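PDB 3LNB: N-acetyltransferase family protein, which catalyses transfer of an acetyl group from acetyl-coenzyme A to arylamines, and in doing so inactivates the antibiotic sulfamethoxazole. Local coordinates for residues 122-127 / 136-141; 129-134 / 241-246. The protein carries 1 engineered substitution. One frame throughout, in Å; residues are numbered along the deposited sequence.

Contact 1 of 2, residues 122-127 / 136-141; sequences GTVYDL and DGHVII. With COA (coenzyme A), chain B.
The carbonyl oxygen of Gly122 is met by two groups of the opposite segment. His138 N gives it a weak, bent hydrogen bond of 3.1 Å, while Asp136 CA lies 2.9 Å from Gly122 O in a CA-H...O contact. The partner bond of this antiparallel hydrogen-bonded pair is shorter: Gly122 N donates to His138 O at 2.8 Å. One residue on from Gly122 the regular ladder gives way. Thr123 OG1, placed beside its own backbone N and anti to the carbonyl carbon (chi1 -57°), accepts from Asp136 N at 3.0 Å with a nearly straight N-H...O angle of 168°, so a side chain stands in for a backbone carbonyl. A water then joins Val124 N, at 3.0 Å, to Gly137 N more weakly, where the chains have parted around Asp136, whose phi and psi are both positive. On the face carrying His138, the CG2 branch of Val124 packs against His138 CB at 3.9 Å and meets the imidazole obliquely. Coenzyme A C3P lies over one face of that ring, 3.8 Å from His138 ND1, which puts the thiol end of the pantetheine arm beside the histidine. His138 NE2 is hydrogen-bonded to Asp153 and the ring touches Cys99, an arrangement consistent with the Cys-His-Asp triad of arylamine N-acetyltransferases. Asp136 turns its carboxylate the other way, to a salt bridge with Lys230. The pair lies within the hairpin of strands 116-126 and 131-145, on the far side of the irregularity from the turn, with helix 99-112 packed against His138, Val139 and Ile141, and strand 216-225 bordering 116-126 and presenting Tyr219 edge-to-face with His138.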
ATOM      1  N   GLY A 122       7.626   0.534  -9.237  1.00 15.55           N
ATOM      2  CA  GLY A 122       8.679   0.924  -8.320  1.00 15.26           C
ATOM      3  C   GLY A 122       9.410  -0.335  -7.898  1.00 14.64           C
ATOM      4  O   GLY A 122       8.902  -1.442  -8.072  1.00 14.51           O
ATOM      5  N   THR A 123      10.605  -0.163  -7.352  1.00 14.87           N
ATOM      6  CA  THR A 123      11.422  -1.272  -6.890  1.00 14.02           C
ATOM      7  C   THR A 123      11.839  -0.896  -5.471  1.00 13.69           C
ATOM      8  O   THR A 123      12.483   0.132  -5.261  1.00 13.88           O
ATOM      9  CB  THR A 123      12.680  -1.445  -7.778  1.00 14.85           C
ATOM     10  OG1 THR A 123      12.285  -1.626  -9.143  1.00 13.99           O
ATOM     11  CG2 THR A 123      13.493  -2.653  -7.330  1.00 14.85           C
ATOM     12  N   VAL A 124      11.453  -1.720  -4.502  1.00 14.46           N
ATOM     13  CA  VAL A 124      11.768  -1.460  -3.096  1.00 14.89           C
ATOM     14  C   VAL A 124      13.190  -1.897  -2.734  1.00 14.78           C
ATOM     15  O   VAL A 124      13.734  -2.819  -3.334  1.00 14.10           O
ATOM     16  CB  VAL A 124      10.771  -2.208  -2.160  1.00 14.55           C
ATOM     17  CG1 VAL A 124      11.106  -1.931  -0.702  1.00 13.51           C
ATOM     18  CG2 VAL A 124       9.344  -1.778  -2.462  1.00 14.48           C
ATOM     19  N   TYR A 125      13.789  -1.229  -1.751  1.00 15.86           N
ATOM     20  CA  TYR A 125      15.130  -1.593  -1.313  1.00 15.65           C
ATOM     21  C   TYR A 125      15.023  -2.358   0.000  1.00 16.98           C
ATOM     22  O   TYR A 125      14.301  -1.945   0.912  1.00 17.06           O
ATOM     23  CB  TYR A 125      16.001  -0.353  -1.102  1.00 16.75           C
ATOM     24  CG  TYR A 125      17.462  -0.688  -0.883  1.00 15.68           C
ATOM     25  CD1 TYR A 125      18.258  -1.133  -1.940  1.00 16.67           C
ATOM     26  CD2 TYR A 125      18.041  -0.593   0.383  1.00 17.24           C
ATOM     27  CE1 TYR A 125      19.596  -1.476  -1.749  1.00 17.00           C
ATOM     28  CE2 TYR A 125      19.383  -0.936   0.591  1.00 18.99           C
ATOM     29  CZ  TYR A 125      20.153  -1.377  -0.482  1.00 16.86           C
ATOM     30  OH  TYR A 125      21.473  -1.715  -0.294  1.00 18.78           O
ATOM     31  N   ASP A 126      15.730  -3.480   0.091  1.00 16.44           N
ATOM     32  CA  ASP A 126      15.720  -4.294   1.304  1.00 18.72           C
ATOM     33  C   ASP A 126      16.786  -3.730   2.232  1.00 20.34           C
ATOM     34  O   ASP A 126      17.985  -3.886   1.986  1.00 20.71           O
ATOM     35  CB  ASP A 126      16.057  -5.743   0.977  1.00 19.02           C
ATOM     36  CG  ASP A 126      15.872  -6.663   2.163  1.00 19.85           C
ATOM     37  OD1 ASP A 126      16.082  -6.219   3.315  1.00 17.41           O
ATOM     38  OD2 ASP A 126      15.522  -7.838   1.936  1.00 20.81           O
ATOM     39  N   LEU A 127      16.340  -3.083   3.301  1.00 22.02           N
ATOM     40  CA  LEU A 127      17.241  -2.457   4.258  1.00 25.15           C
ATOM     41  C   LEU A 127      18.066  -3.413   5.113  1.00 25.97           C
ATOM     42  O   LEU A 127      19.208  -3.102   5.471  1.00 27.64           O
ATOM     43  CB  LEU A 127      16.450  -1.499   5.159  1.00 27.62           C
ATOM     44  CG  LEU A 127      15.190  -1.946   5.925  1.00 30.11           C
ATOM     45  CD1 LEU A 127      14.159  -2.511   4.960  1.00 29.83           C
ATOM     46  CD2 LEU A 127      15.560  -2.979   6.993  1.00 32.38           C
ATOM     47  N   ASP A 136      10.438  -3.785 -10.159  1.00 17.22           N
ATOM     48  CA  ASP A 136       9.027  -3.412 -10.248  1.00 17.41           C
ATOM     49  C   ASP A 136       8.094  -4.204  -9.348  1.00 16.30           C
ATOM     50  O   ASP A 136       7.015  -4.603  -9.781  1.00 16.18           O
ATOM     51  CB  ASP A 136       8.532  -3.541 -11.688  1.00 19.99           C
ATOM     52  CG  ASP A 136       9.382  -2.768 -12.664  1.00 20.07           C
ATOM     53  OD1 ASP A 136       9.984  -1.764 -12.245  1.00 20.66           O
ATOM     54  OD2 ASP A 136       9.433  -3.158 -13.850  1.00 21.03           O
ATOM     55  N   GLY A 137       8.507  -4.430  -8.105  1.00 14.94           N
ATOM     56  CA  GLY A 137       7.679  -5.170  -7.168  1.00 14.83           C
ATOM     57  C   GLY A 137       6.805  -4.255  -6.321  1.00 15.91           C
ATOM     58  O   GLY A 137       6.350  -4.631  -5.239  1.00 17.24           O
ATOM     59  N   HIS A 138       6.580  -3.039  -6.806  1.00 14.44           N
ATOM     60  CA  HIS A 138       5.740  -2.076  -6.106  1.00 13.33           C
ATOM     61  C   HIS A 138       5.019  -1.256  -7.159  1.00 13.51           C
ATOM     62  O   HIS A 138       5.534  -1.061  -8.257  1.00 14.23           O
ATOM     63  CB  HIS A 138       6.582  -1.160  -5.206  1.00 13.23           C
ATOM     64  CG  HIS A 138       5.767  -0.229  -4.358  1.00 14.95           C
ATOM     65  ND1 HIS A 138       4.497  -0.539  -3.918  1.00 13.28           N
ATOM     66  CD2 HIS A 138       6.064   0.980  -3.821  1.00 15.41           C
ATOM     67  CE1 HIS A 138       4.047   0.436  -3.146  1.00 13.81           C
ATOM     68  NE2 HIS A 138       4.979   1.369  -3.069  1.00 13.42           N
ATOM     69  N   VAL A 139       3.817  -0.806  -6.822  1.00 12.82           N
ATOM     70  CA  VAL A 139       3.003   0.000  -7.718  1.00 13.15           C
ATOM     71  C   VAL A 139       2.505   1.199  -6.927  1.00 12.89           C
ATOM     72  O   VAL A 139       1.954   1.042  -5.836  1.00 12.60           O
ATOM     73  CB  VAL A 139       1.780  -0.792  -8.245  1.00 13.33           C
ATOM     74  CG1 VAL A 139       0.853   0.136  -9.015  1.00 13.66           C
ATOM     75  CG2 VAL A 139       2.243  -1.952  -9.131  1.00 14.41           C
ATOM     76  N   ILE A 140       2.715   2.393  -7.471  1.00 13.68           N
ATOM     77  CA  ILE A 140       2.282   3.617  -6.809  1.00 13.39           C
ATOM     78  C   ILE A 140       1.548   4.525  -7.776  1.00 13.78           C
ATOM     79  O   ILE A 140       1.492   4.252  -8.975  1.00 12.84           O
ATOM     80  CB  ILE A 140       3.471   4.393  -6.213  1.00 14.53           C
ATOM     81  CG1 ILE A 140       4.423   4.824  -7.326  1.00 14.43           C
ATOM     82  CG2 ILE A 140       4.199   3.523  -5.191  1.00 13.03           C
ATOM     83  CD1 ILE A 140       5.620   5.612  -6.835  1.00 15.51           C
ATOM     84  N   ILE A 141       0.988   5.606  -7.240  1.00 13.01           N
ATOM     85  CA  ILE A 141       0.237   6.576  -8.026  1.00 13.54           C
ATOM     86  C   ILE A 141       0.937   7.925  -8.091  1.00 14.76           C
ATOM     87  O   ILE A 141       1.474   8.403  -7.093  1.00 14.81           O
ATOM     88  CB  ILE A 141      -1.169   6.817  -7.412  1.00 12.96           C
ATOM     89  CG1 ILE A 141      -2.014   5.546  -7.504  1.00 13.24           C
ATOM     90  CG2 ILE A 141      -1.858   7.975  -8.115  1.00 13.91           C
ATOM     91  CD1 ILE A 141      -3.275   5.600  -6.660  1.00 10.32           C
TER
HETATM   92  N1A COA B1001       6.539 -10.498   3.096  1.00 29.98           N
HETATM   93  C2A COA B1001       6.208 -11.408   3.995  1.00 28.48           C
HETATM   94  N3A COA B1001       6.552 -11.287   5.266  1.00 26.76           N
HETATM   95  C4A COA B1001       7.252 -10.223   5.681  1.00 24.86           C
HETATM   96  C5A COA B1001       7.621  -9.248   4.765  1.00 25.43           C
HETATM   97  C6A COA B1001       7.241  -9.408   3.438  1.00 27.48           C
HETATM   98  N6A COA B1001       7.555  -8.491   2.528  1.00 26.28           N
HETATM   99  N7A COA B1001       8.286  -8.307   5.428  1.00 23.76           N
HETATM  100  C8A COA B1001       8.332  -8.670   6.708  1.00 23.07           C
HETATM  101  N9A COA B1001       7.701  -9.832   6.869  1.00 24.23           N
HETATM  102  C1B COA B1001       7.446 -10.503   8.166  1.00 23.78           C
HETATM  103  C2B COA B1001       8.720 -10.832   8.942  1.00 24.24           C
HETATM  104  O2B COA B1001       9.303 -12.037   8.436  1.00 23.28           O
HETATM  105  C3B COA B1001       8.142 -11.060  10.338  1.00 22.60           C
HETATM  106  O3B COA B1001       7.772 -12.430  10.516  1.00 20.24           O
HETATM  107  P3B COA B1001       7.904 -13.088  11.979  1.00 18.72           P
HETATM  108  O7A COA B1001       7.367 -12.209  13.041  1.00 18.05           O
HETATM  109  O8A COA B1001       7.149 -14.507  11.911  1.00 18.10           O
HETATM  110  O9A COA B1001       9.473 -13.395  12.167  1.00 17.44           O
HETATM  111  C4B COA B1001       6.900 -10.165  10.361  1.00 22.65           C
HETATM  112  O4B COA B1001       6.796  -9.580   9.052  1.00 24.59           O
HETATM  113  C5B COA B1001       7.043  -9.040  11.385  1.00 20.99           C
HETATM  114  O5B COA B1001       8.152  -8.207  11.040  1.00 21.68           O
HETATM  115  P1A COA B1001       8.648  -7.081  12.074  1.00 18.63           P
HETATM  116  O1A COA B1001       9.740  -6.202  11.284  1.00 21.67           O
HETATM  117  O2A COA B1001       9.196  -7.679  13.311  1.00 16.76           O
HETATM  118  O3A COA B1001       7.366  -6.155  12.373  1.00 20.32           O
HETATM  119  P2A COA B1001       6.838  -4.992  11.393  1.00 18.69           P
HETATM  120  O4A COA B1001       7.576  -3.648  11.880  1.00 18.19           O
HETATM  121  O5A COA B1001       5.364  -4.875  11.477  1.00 20.05           O
HETATM  122  O6A COA B1001       7.376  -5.295   9.906  1.00 18.69           O
HETATM  123  CBP COA B1001       6.070  -5.069   7.833  1.00 16.17           C
HETATM  124  CCP COA B1001       6.576  -5.993   8.946  1.00 16.90           C
HETATM  125  CDP COA B1001       5.047  -4.087   8.407  1.00 15.04           C
HETATM  126  CEP COA B1001       5.407  -5.917   6.745  1.00 14.64           C
HETATM  127  CAP COA B1001       7.248  -4.305   7.224  1.00 15.13           C
HETATM  128  OAP COA B1001       8.220  -5.236   6.742  1.00 17.17           O
HETATM  129  C9P COA B1001       6.799  -3.424   6.056  1.00 17.32           C
HETATM  130  O9P COA B1001       6.151  -2.396   6.247  1.00 17.15           O
HETATM  131  N8P COA B1001       7.179  -3.861   4.857  1.00 15.70           N
HETATM  132  C7P COA B1001       6.871  -3.151   3.606  1.00 17.18           C
HETATM  133  C6P COA B1001       6.454  -4.146   2.520  1.00 17.76           C
HETATM  134  C5P COA B1001       6.525  -3.508   1.130  1.00 17.25           C
HETATM  135  O5P COA B1001       7.611  -3.296   0.595  1.00 16.67           O
HETATM  136  N4P COA B1001       5.357  -3.229   0.557  1.00 15.86           N
HETATM  137  C3P COA B1001       5.281  -2.609  -0.774  1.00 16.63           C
HETATM  138  C2P COA B1001       5.500  -3.645  -1.878  1.00 15.93           C
HETATM  139  S1P COA B1001       4.131  -4.847  -2.057  1.00 20.15           S
HETATM  140  O   HOH W   1      10.204  -4.312  -5.484  1.00 11.89           O

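Contact 2 of 2, residues 129-134 / 241-246; sequences DNKWKP and HKESPF. With COA (coenzyme A), chain B.
Pro134 and His241 make the CH-pi contact of this interface: Pro134 CG stands over the centre of the imidazole, 3.9 Å from the His241 ring centroid and only 6° off the ring normal. The ring is held for this by a bond at its edge, since Glu243 N donates to His241 ND1 at 2.7 Å, 1° out of the ring plane. With CG anti to the backbone N (chi1 -164°), the imidazole of His241 reaches toward the proline. Apolar contacts continue along the loop. Pro134 and Pro245 meet through their CD atoms, 4.1 Å apart, and Lys133 lays its aliphatic chain across the second proline, its CD 3.5 Å from Pro245 CG. Lys133 bends at chi2 and carries its ammonium past the ring to a salt bridge with Asp126. Charge contributes a long ion pair, Lys131 NZ to Glu243 OE1 at 3.7 Å, on the solvent side, where Glu243 is exposed. Within 241-246, a type I turn from His241 to Ser244 runs into an ST turn in which Phe246 N donates to Ser244 OG; that hydroxyl is also bonded to Ile238 O at the end of helix 228-240. Pro245 and Phe246 then face the cofactor, and Phe246 CE2 comes within 3.3 Å of coenzyme A N6A. With no hydrogen bond crossing between the segments, cohesion rests on proline rings, a histidine face and a lysine chain, with only a long ion pair to supplement them, and the turn that shapes this surface also presents the adenine-contacting residues.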
ATOM      1  N   ASP A 129      19.060  -6.630   4.273  1.00 21.22           N
ATOM      2  CA  ASP A 129      20.062  -7.344   3.496  1.00 21.31           C
ATOM      3  C   ASP A 129      20.741  -6.542   2.407  1.00 20.53           C
ATOM      4  O   ASP A 129      21.353  -7.097   1.496  1.00 20.92           O
ATOM      5  CB  ASP A 129      19.436  -8.621   2.949  1.00 21.90           C
ATOM      6  CG  ASP A 129      19.229  -9.651   4.042  1.00 24.48           C
ATOM      7  OD1 ASP A 129      20.239 -10.209   4.514  1.00 23.31           O
ATOM      8  OD2 ASP A 129      18.070  -9.876   4.450  1.00 25.97           O
ATOM      9  N   ASN A 130      20.638  -5.226   2.520  1.00 20.68           N
ATOM     10  CA  ASN A 130      21.268  -4.313   1.578  1.00 22.30           C
ATOM     11  C   ASN A 130      21.185  -4.755   0.114  1.00 20.26           C
ATOM     12  O   ASN A 130      22.190  -5.138  -0.487  1.00 21.32           O
ATOM     13  CB  ASN A 130      22.740  -4.117   1.969  1.00 24.51           C
ATOM     14  CG  ASN A 130      22.928  -3.892   3.467  1.00 26.10           C
ATOM     15  OD1 ASN A 130      23.234  -4.825   4.218  1.00 25.54           O
ATOM     16  ND2 ASN A 130      22.737  -2.653   3.906  1.00 26.70           N
ATOM     17  N   LYS A 131      19.992  -4.700  -0.464  1.00 19.08           N
ATOM     18  CA  LYS A 131      19.815  -5.080  -1.861  1.00 18.46           C
ATOM     19  C   LYS A 131      18.438  -4.677  -2.343  1.00 16.10           C
ATOM     20  O   LYS A 131      17.552  -4.403  -1.543  1.00 15.83           O
ATOM     21  CB  LYS A 131      19.983  -6.586  -2.035  1.00 20.14           C
ATOM     22  CG  LYS A 131      18.978  -7.407  -1.255  1.00 22.75           C
ATOM     23  CD  LYS A 131      19.215  -8.899  -1.470  1.00 28.73           C
ATOM     24  CE  LYS A 131      18.232  -9.730  -0.649  1.00 31.22           C
ATOM     25  NZ  LYS A 131      16.820  -9.395  -1.003  1.00 34.30           N
ATOM     26  N   TRP A 132      18.263  -4.634  -3.656  1.00 16.05           N
ATOM     27  CA  TRP A 132      16.972  -4.280  -4.209  1.00 16.49           C
ATOM     28  C   TRP A 132      16.083  -5.516  -4.244  1.00 16.76           C
ATOM     29  O   TRP A 132      16.552  -6.622  -4.518  1.00 15.52           O
ATOM     30  CB  TRP A 132      17.116  -3.728  -5.631  1.00 15.40           C
ATOM     31  CG  TRP A 132      17.866  -2.440  -5.727  1.00 15.03           C
ATOM     32  CD1 TRP A 132      19.179  -2.276  -6.074  1.00 16.02           C
ATOM     33  CD2 TRP A 132      17.347  -1.130  -5.492  1.00 13.64           C
ATOM     34  NE1 TRP A 132      19.507  -0.942  -6.075  1.00 15.77           N
ATOM     35  CE2 TRP A 132      18.402  -0.215  -5.721  1.00 14.43           C
ATOM     36  CE3 TRP A 132      16.089  -0.636  -5.109  1.00 14.00           C
ATOM     37  CZ2 TRP A 132      18.240   1.167  -5.580  1.00 13.89           C
ATOM     38  CZ3 TRP A 132      15.926   0.740  -4.969  1.00 14.01           C
ATOM     39  CH2 TRP A 132      16.998   1.625  -5.205  1.00 14.10           C
ATOM     40  N   LYS A 133      14.807  -5.333  -3.926  1.00 17.03           N
ATOM     41  CA  LYS A 133      13.857  -6.432  -3.998  1.00 17.20           C
ATOM     42  C   LYS A 133      13.638  -6.576  -5.506  1.00 15.82           C
ATOM     43  O   LYS A 133      14.156  -5.771  -6.282  1.00 15.79           O
ATOM     44  CB  LYS A 133      12.545  -6.065  -3.296  1.00 18.99           C
ATOM     45  CG  LYS A 133      12.627  -5.946  -1.772  1.00 21.95           C
ATOM     46  CD  LYS A 133      12.898  -7.296  -1.092  1.00 26.62           C
ATOM     47  CE  LYS A 133      12.679  -7.199   0.423  1.00 27.64           C
ATOM     48  NZ  LYS A 133      13.081  -8.443   1.145  1.00 30.08           N
ATOM     49  N   PRO A 134      12.872  -7.587  -5.946  1.00 16.33           N
ATOM     50  CA  PRO A 134      12.641  -7.765  -7.385  1.00 16.91           C
ATOM     51  C   PRO A 134      12.199  -6.512  -8.141  1.00 15.42           C
ATOM     52  O   PRO A 134      11.422  -5.704  -7.628  1.00 14.81           O
ATOM     53  CB  PRO A 134      11.583  -8.868  -7.428  1.00 17.16           C
ATOM     54  CG  PRO A 134      11.924  -9.694  -6.223  1.00 17.84           C
ATOM     55  CD  PRO A 134      12.165  -8.626  -5.175  1.00 16.82           C
ATOM     56  N   HIS A 241       8.360 -15.195  -8.333  1.00 31.47           N
ATOM     57  CA  HIS A 241       9.802 -14.926  -8.231  1.00 31.62           C
ATOM     58  C   HIS A 241      10.412 -15.608  -7.003  1.00 30.90           C
ATOM     59  O   HIS A 241       9.858 -15.541  -5.907  1.00 29.20           O
ATOM     60  CB  HIS A 241      10.065 -13.416  -8.174  1.00 32.70           C
ATOM     61  CG  HIS A 241      11.488 -13.029  -8.454  1.00 33.55           C
ATOM     62  ND1 HIS A 241      12.535 -13.366  -7.620  1.00 34.03           N
ATOM     63  CD2 HIS A 241      12.032 -12.310  -9.467  1.00 34.04           C
ATOM     64  CE1 HIS A 241      13.661 -12.867  -8.104  1.00 33.63           C
ATOM     65  NE2 HIS A 241      13.383 -12.221  -9.225  1.00 33.72           N
ATOM     66  N   LYS A 242      11.550 -16.269  -7.199  1.00 30.79           N
ATOM     67  CA  LYS A 242      12.233 -16.968  -6.106  1.00 30.09           C
ATOM     68  C   LYS A 242      12.628 -16.018  -4.984  1.00 29.20           C
ATOM     69  O   LYS A 242      12.707 -16.422  -3.825  1.00 26.74           O
ATOM     70  CB  LYS A 242      13.486 -17.674  -6.630  1.00 30.85           C
ATOM     71  CG  LYS A 242      13.196 -18.743  -7.671  1.00 34.38           C
ATOM     72  CD  LYS A 242      12.518 -19.953  -7.047  1.00 36.27           C
ATOM     73  CE  LYS A 242      13.462 -20.687  -6.096  1.00 37.10           C
ATOM     74  NZ  LYS A 242      14.612 -21.311  -6.832  1.00 38.34           N
ATOM     75  N   GLU A 243      12.895 -14.761  -5.324  1.00 29.25           N
ATOM     76  CA  GLU A 243      13.261 -13.792  -4.302  1.00 30.05           C
ATOM     77  C   GLU A 243      12.078 -12.918  -3.924  1.00 30.27           C
ATOM     78  O   GLU A 243      12.235 -11.938  -3.192  1.00 30.29           O
ATOM     79  CB  GLU A 243      14.424 -12.898  -4.751  1.00 32.20           C
ATOM     80  CG  GLU A 243      15.803 -13.545  -4.687  1.00 34.15           C
ATOM     81  CD  GLU A 243      16.932 -12.510  -4.734  1.00 37.48           C
ATOM     82  OE1 GLU A 243      17.261 -11.918  -3.680  1.00 37.14           O
ATOM     83  OE2 GLU A 243      17.484 -12.279  -5.833  1.00 39.53           O
ATOM     84  N   SER A 244      10.893 -13.252  -4.425  1.00 29.19           N
ATOM     85  CA  SER A 244       9.719 -12.466  -4.067  1.00 28.97           C
ATOM     86  C   SER A 244       9.537 -12.588  -2.567  1.00 28.56           C
ATOM     87  O   SER A 244       9.530 -13.687  -2.022  1.00 27.94           O
ATOM     88  CB  SER A 244       8.465 -12.988  -4.753  1.00 28.35           C
ATOM     89  OG  SER A 244       7.315 -12.498  -4.077  1.00 29.29           O
ATOM     90  N   PRO A 245       9.383 -11.457  -1.876  1.00 28.44           N
ATOM     91  CA  PRO A 245       9.203 -11.457  -0.427  1.00 27.30           C
ATOM     92  C   PRO A 245       7.816 -11.967  -0.031  1.00 26.25           C
ATOM     93  O   PRO A 245       7.604 -12.408   1.097  1.00 26.49           O
ATOM     94  CB  PRO A 245       9.354  -9.976  -0.059  1.00 28.60           C
ATOM     95  CG  PRO A 245      10.079  -9.369  -1.226  1.00 29.19           C
ATOM     96  CD  PRO A 245       9.483 -10.084  -2.395  1.00 29.77           C
ATOM     97  N   PHE A 246       6.882 -11.924  -0.974  1.00 24.09           N
ATOM     98  CA  PHE A 246       5.504 -12.289  -0.678  1.00 21.33           C
ATOM     99  C   PHE A 246       4.960 -13.676  -0.990  1.00 21.90           C
ATOM    100  O   PHE A 246       3.752 -13.887  -0.913  1.00 20.98           O
ATOM    101  CB  PHE A 246       4.594 -11.227  -1.294  1.00 20.61           C
ATOM    102  CG  PHE A 246       4.993  -9.829  -0.928  1.00 19.70           C
ATOM    103  CD1 PHE A 246       5.888  -9.117  -1.725  1.00 20.35           C
ATOM    104  CD2 PHE A 246       4.525  -9.247   0.248  1.00 19.13           C
ATOM    105  CE1 PHE A 246       6.316  -7.846  -1.361  1.00 20.85           C
ATOM    106  CE2 PHE A 246       4.946  -7.971   0.628  1.00 21.35           C
ATOM    107  CZ  PHE A 246       5.845  -7.269  -0.180  1.00 21.38           C
TER
HETATM  108  N1A COA B1001       6.539 -10.498   3.096  1.00 29.98           N
HETATM  109  C2A COA B1001       6.208 -11.408   3.995  1.00 28.48           C
HETATM  110  N3A COA B1001       6.552 -11.287   5.266  1.00 26.76           N
HETATM  111  C4A COA B1001       7.252 -10.223   5.681  1.00 24.86           C
HETATM  112  C5A COA B1001       7.621  -9.248   4.765  1.00 25.43           C
HETATM  113  C6A COA B1001       7.241  -9.408   3.438  1.00 27.48           C
HETATM  114  N6A COA B1001       7.555  -8.491   2.528  1.00 26.28           N
HETATM  115  N7A COA B1001       8.286  -8.307   5.428  1.00 23.76           N
HETATM  116  C8A COA B1001       8.332  -8.670   6.708  1.00 23.07           C
HETATM  117  N9A COA B1001       7.701  -9.832   6.869  1.00 24.23           N
HETATM  118  C1B COA B1001       7.446 -10.503   8.166  1.00 23.78           C
HETATM  119  C2B COA B1001       8.720 -10.832   8.942  1.00 24.24           C
HETATM  120  O2B COA B1001       9.303 -12.037   8.436  1.00 23.28           O
HETATM  121  C3B COA B1001       8.142 -11.060  10.338  1.00 22.60           C
HETATM  122  O3B COA B1001       7.772 -12.430  10.516  1.00 20.24           O
HETATM  123  P3B COA B1001       7.904 -13.088  11.979  1.00 18.72           P
HETATM  124  O7A COA B1001       7.367 -12.209  13.041  1.00 18.05           O
HETATM  125  O8A COA B1001       7.149 -14.507  11.911  1.00 18.10           O
HETATM  126  O9A COA B1001       9.473 -13.395  12.167  1.00 17.44           O
HETATM  127  C4B COA B1001       6.900 -10.165  10.361  1.00 22.65           C
HETATM  128  O4B COA B1001       6.796  -9.580   9.052  1.00 24.59           O
HETATM  129  C5B COA B1001       7.043  -9.040  11.385  1.00 20.99           C
HETATM  130  O5B COA B1001       8.152  -8.207  11.040  1.00 21.68           O
HETATM  131  P1A COA B1001       8.648  -7.081  12.074  1.00 18.63           P
HETATM  132  O1A COA B1001       9.740  -6.202  11.284  1.00 21.67           O
HETATM  133  O2A COA B1001       9.196  -7.679  13.311  1.00 16.76           O
HETATM  134  O3A COA B1001       7.366  -6.155  12.373  1.00 20.32           O
HETATM  135  P2A COA B1001       6.838  -4.992  11.393  1.00 18.69           P
HETATM  136  O4A COA B1001       7.576  -3.648  11.880  1.00 18.19           O
HETATM  137  O5A COA B1001       5.364  -4.875  11.477  1.00 20.05           O
HETATM  138  O6A COA B1001       7.376  -5.295   9.906  1.00 18.69           O
HETATM  139  CBP COA B1001       6.070  -5.069   7.833  1.00 16.17           C
HETATM  140  CCP COA B1001       6.576  -5.993   8.946  1.00 16.90           C
HETATM  141  CDP COA B1001       5.047  -4.087   8.407  1.00 15.04           C
HETATM  142  CEP COA B1001       5.407  -5.917   6.745  1.00 14.64           C
HETATM  143  CAP COA B1001       7.248  -4.305   7.224  1.00 15.13           C
HETATM  144  OAP COA B1001       8.220  -5.236   6.742  1.00 17.17           O
HETATM  145  C9P COA B1001       6.799  -3.424   6.056  1.00 17.32           C
HETATM  146  O9P COA B1001       6.151  -2.396   6.247  1.00 17.15           O
HETATM  147  N8P COA B1001       7.179  -3.861   4.857  1.00 15.70           N
HETATM  148  C7P COA B1001       6.871  -3.151   3.606  1.00 17.18           C
HETATM  149  C6P COA B1001       6.454  -4.146   2.520  1.00 17.76           C
HETATM  150  C5P COA B1001       6.525  -3.508   1.130  1.00 17.25           C
HETATM  151  O5P COA B1001       7.611  -3.296   0.595  1.00 16.67           O
HETATM  152  N4P COA B1001       5.357  -3.229   0.557  1.00 15.86           N
HETATM  153  C3P COA B1001       5.281  -2.609  -0.774  1.00 16.63           C
HETATM  154  C2P COA B1001       5.500  -3.645  -1.878  1.00 15.93           C
HETATM  155  S1P COA B1001       4.131  -4.847  -2.057  1.00 20.15           S

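Overall arrangement
Followed from the N terminus, strand 116-126 comes first and supplies 122-127; the chain then turns near 127-130 and returns as strand 131-145, whose start lies in 129-134, so contact 1 closes a short hairpin loop. Contact 2 starts within that loop and closes a far longer one, out through the remaining strands of the large sheet and helix 228-240 to the loop 241-246. The two therefore cross, their segments alternating along the chain. Their centres are 10 Å apart, and they meet directly where Val124 O and Lys133 N form a probable backbone hydrogen bond of 2.8 Å. Both touch coenzyme A: contact 1 near its thiol arm, contact 2 near its adenine and, through Phe246, its sulfur.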